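Local coordinates for penicillin-binding protein PbpB (PDB 6KGW), which cross-links peptidoglycan made from lipid intermediates, through a penicillin-sensitive transpeptidase domain, during cell wall biogenesis in Mycobacterium tuberculosis, at residues A[408-413]-A[425-430]. Numbering follows the deposited sequence.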
ATOM      1  N   PRO A 408       3.793  -1.817 -12.190  1.00 40.96           N
ATOM      2  CA  PRO A 408       4.601  -1.398 -11.050  1.00 39.53           C
ATOM      3  C   PRO A 408       4.392   0.071 -10.736  1.00 39.03           C
ATOM      4  O   PRO A 408       4.391   0.930 -11.638  1.00 37.81           O
ATOM      5  CB  PRO A 408       6.037  -1.673 -11.522  1.00 36.46           C
ATOM      6  CG  PRO A 408       5.870  -2.807 -12.457  1.00 40.98           C
ATOM      7  CD  PRO A 408       4.614  -2.465 -13.221  1.00 41.09           C
ATOM      8  N   PRO A 409       4.210   0.398  -9.462  1.00 39.66           N
ATOM      9  CA  PRO A 409       3.910   1.784  -9.094  1.00 37.21           C
ATOM     10  C   PRO A 409       5.078   2.712  -9.383  1.00 38.88           C
ATOM     11  O   PRO A 409       6.246   2.311  -9.382  1.00 41.23           O
ATOM     12  CB  PRO A 409       3.616   1.693  -7.593  1.00 32.21           C
ATOM     13  CG  PRO A 409       4.298   0.410  -7.164  1.00 35.94           C
ATOM     14  CD  PRO A 409       4.195  -0.506  -8.302  1.00 37.13           C
ATOM     15  N   ARG A 410       4.738   3.972  -9.628  1.00 37.58           N
ATOM     16  CA  ARG A 410       5.665   5.027  -9.999  1.00 34.91           C
ATOM     17  C   ARG A 410       5.202   6.311  -9.329  1.00 41.35           C
ATOM     18  O   ARG A 410       3.991   6.582  -9.270  1.00 40.07           O
ATOM     19  CB  ARG A 410       5.684   5.195 -11.536  1.00 38.14           C
ATOM     20  CG  ARG A 410       6.959   4.775 -12.262  1.00 39.50           C
ATOM     21  CD  ARG A 410       7.496   3.505 -11.740  1.00 39.19           C
ATOM     22  NE  ARG A 410       8.488   2.883 -12.598  1.00 44.23           N
ATOM     23  CZ  ARG A 410       8.878   1.618 -12.461  1.00 41.31           C
ATOM     24  NH1 ARG A 410       8.363   0.862 -11.498  1.00 43.49           N
ATOM     25  NH2 ARG A 410       9.763   1.102 -13.292  1.00 48.49           N
ATOM     26  N   ILE A 411       6.150   7.102  -8.820  1.00 41.44           N
ATOM     27  CA  ILE A 411       5.824   8.402  -8.241  1.00 41.93           C
ATOM     28  C   ILE A 411       6.317   9.556  -9.099  1.00 45.82           C
ATOM     29  O   ILE A 411       5.823  10.687  -8.932  1.00 40.20           O
ATOM     30  CB  ILE A 411       6.366   8.554  -6.802  1.00 44.75           C
ATOM     31  CG1 ILE A 411       5.626   9.697  -6.079  1.00 42.80           C
ATOM     32  CG2 ILE A 411       7.882   8.846  -6.806  1.00 38.72           C
ATOM     33  CD1 ILE A 411       5.528   9.531  -4.592  1.00 38.08           C
ATOM     34  N   ILE A 412       7.281   9.330  -9.986  1.00 40.68           N
ATOM     35  CA  ILE A 412       7.768  10.398 -10.848  1.00 47.01           C
ATOM     36  C   ILE A 412       6.968  10.349 -12.139  1.00 47.46           C
ATOM     37  O   ILE A 412       6.952   9.333 -12.838  1.00 52.66           O
ATOM     38  CB  ILE A 412       9.278  10.290 -11.090  1.00 45.58           C
ATOM     39  CG1 ILE A 412       9.993  10.380  -9.740  1.00 40.12           C
ATOM     40  CG2 ILE A 412       9.737  11.462 -11.901  1.00 49.22           C
ATOM     41  CD1 ILE A 412      11.457   9.998  -9.780  1.00 48.29           C
ATOM     42  N   LYS A 413       6.249  11.427 -12.414  1.00 42.15           N
ATOM     43  CA  LYS A 413       5.322  11.503 -13.531  1.00 46.66           C
ATOM     44  C   LYS A 413       5.998  12.025 -14.797  1.00 49.52           C
ATOM     45  O   LYS A 413       5.808  11.461 -15.880  1.00 50.60           O
ATOM     46  CB  LYS A 413       4.143  12.401 -13.136  1.00 44.50           C
ATOM     47  CG  LYS A 413       3.151  12.684 -14.209  1.00 44.50           C
ATOM     48  CD  LYS A 413       2.208  11.528 -14.432  1.00 51.78           C
ATOM     49  CE  LYS A 413       0.878  11.997 -15.050  1.00 51.44           C
ATOM     50  NZ  LYS A 413       0.148  10.854 -15.674  1.00 60.12           N
ATOM     51  N   GLU A 425       7.535  10.623 -17.856  1.00 49.36           N
ATOM     52  CA  GLU A 425       8.315   9.483 -17.393  1.00 51.99           C
ATOM     53  C   GLU A 425       7.922   8.222 -18.162  1.00 50.81           C
ATOM     54  O   GLU A 425       6.739   8.014 -18.443  1.00 48.56           O
ATOM     55  CB  GLU A 425       8.097   9.251 -15.892  1.00 52.34           C
ATOM     56  CG  GLU A 425       9.045  10.006 -14.994  1.00 53.66           C
ATOM     57  CD  GLU A 425      10.484   9.544 -15.129  1.00 62.15           C
ATOM     58  OE1 GLU A 425      10.781   8.360 -14.823  1.00 56.62           O
ATOM     59  OE2 GLU A 425      11.314  10.379 -15.552  1.00 66.41           O
ATOM     60  N   PRO A 426       8.878   7.350 -18.489  1.00 52.86           N
ATOM     61  CA  PRO A 426       8.533   6.113 -19.209  1.00 48.52           C
ATOM     62  C   PRO A 426       7.725   5.155 -18.338  1.00 52.55           C
ATOM     63  O   PRO A 426       8.081   4.879 -17.191  1.00 56.64           O
ATOM     64  CB  PRO A 426       9.899   5.523 -19.590  1.00 49.96           C
ATOM     65  CG  PRO A 426      10.891   6.179 -18.690  1.00 52.58           C
ATOM     66  CD  PRO A 426      10.336   7.539 -18.368  1.00 56.47           C
ATOM     67  N   ARG A 427       6.632   4.648 -18.900  1.00 53.68           N
ATOM     68  CA  ARG A 427       5.775   3.722 -18.185  1.00 49.37           C
ATOM     69  C   ARG A 427       6.451   2.363 -18.040  1.00 53.33           C
ATOM     70  O   ARG A 427       7.081   1.870 -18.978  1.00 55.50           O
ATOM     71  CB  ARG A 427       4.450   3.550 -18.907  1.00 47.99           C
ATOM     72  CG  ARG A 427       3.739   4.856 -19.123  1.00 58.16           C
ATOM     73  CD  ARG A 427       3.323   5.479 -17.803  1.00 55.43           C
ATOM     74  NE  ARG A 427       2.334   4.657 -17.113  1.00 59.36           N
ATOM     75  CZ  ARG A 427       2.434   4.241 -15.851  1.00 53.69           C
ATOM     76  NH1 ARG A 427       3.480   4.577 -15.092  1.00 46.90           N
ATOM     77  NH2 ARG A 427       1.467   3.494 -15.344  1.00 46.65           N
ATOM     78  N   PRO A 428       6.331   1.728 -16.882  1.00 52.29           N
ATOM     79  CA  PRO A 428       6.873   0.382 -16.734  1.00 41.40           C
ATOM     80  C   PRO A 428       6.006  -0.624 -17.467  1.00 49.04           C
ATOM     81  O   PRO A 428       4.798  -0.436 -17.654  1.00 43.58           O
ATOM     82  CB  PRO A 428       6.830   0.157 -15.224  1.00 43.28           C
ATOM     83  CG  PRO A 428       5.608   0.951 -14.809  1.00 47.74           C
ATOM     84  CD  PRO A 428       5.633   2.186 -15.664  1.00 44.69           C
ATOM     85  N   ASP A 429       6.628  -1.729 -17.856  1.00 49.10           N
ATOM     86  CA  ASP A 429       5.904  -2.722 -18.623  1.00 49.02           C
ATOM     87  C   ASP A 429       4.878  -3.431 -17.757  1.00 50.51           C
ATOM     88  O   ASP A 429       5.105  -3.684 -16.568  1.00 49.63           O
ATOM     89  CB  ASP A 429       6.872  -3.729 -19.239  1.00 52.61           C
ATOM     90  CG  ASP A 429       7.537  -3.186 -20.483  1.00 55.52           C
ATOM     91  OD1 ASP A 429       6.870  -2.400 -21.202  1.00 54.57           O
ATOM     92  OD2 ASP A 429       8.717  -3.519 -20.724  1.00 57.17           O
ATOM     93  N   ASP A 430       3.735  -3.720 -18.374  1.00 47.53           N
ATOM     94  CA  ASP A 430       2.718  -4.589 -17.817  1.00 46.47           C
ATOM     95  C   ASP A 430       3.307  -5.930 -17.398  1.00 49.11           C
ATOM     96  O   ASP A 430       4.199  -6.472 -18.051  1.00 50.07           O
ATOM     97  CB  ASP A 430       1.627  -4.828 -18.860  1.00 42.17           C
ATOM     98  CG  ASP A 430       0.739  -3.607 -19.085  1.00 52.15           C
ATOM     99  OD1 ASP A 430       0.849  -2.608 -18.333  1.00 46.85           O
ATOM    100  OD2 ASP A 430      -0.097  -3.665 -20.017  1.00 54.52           O
TER
HETATM  101  O   HOH W   1       2.855   3.042 -12.191  1.00 39.01           O
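Pro428 packs against both Pro408 and the guanidinium of Arg410, at the open end of a beta-hairpin formed by the outermost strand 422-424 and its neighbour 412-416 of a six-stranded mixed sheet. Beyond the hairpin the two chains run on nearly antiparallel, 162° apart, as extended, proline-rich connections at the surface, away from Ser269, the probable acyl-ester serine. The two proline rings lie alongside each other, pointing opposite ways, with Pro408 CD 3.9 Å from Pro428 CG. Arg410 puts one face of its guanidinium against the same ring: Pro428 CB sits 3.6 Å above that plane, nearer the edge of the group than its centre. The arginine chain is bent at chi2 (42°), which carries its head back along its own segment, where NH1 makes a weak but nearly straight bond to Pro409 O; Thr354 O takes a second weak bond from NH1.

At the hairpin end, Glu425 N donates to Lys413 O at 2.8 Å, continuing the hairpin's backbone bonding just past the end of strand 422-424. The Glu425 side chain turns toward Ile412 and meets it with its methylene part, CG lying 3.5 Å from Ile412 CG2. That methyl is trans to the backbone N, which places it next to the glutamate chain as the two side chains cross. Lys413 points the other way and forms a salt bridge with Glu232.

Arg427 starts out away from the facing segment, yet its bent chain brings the guanidinium back, its edge near Arg410 CB, while NH2 bonds to Thr230 O. A water in the plane of that guanidinium links the segments: it donates to Pro408 O at 2.7 Å and accepts a weak bond from Arg427 NH1 at 3.3 Å.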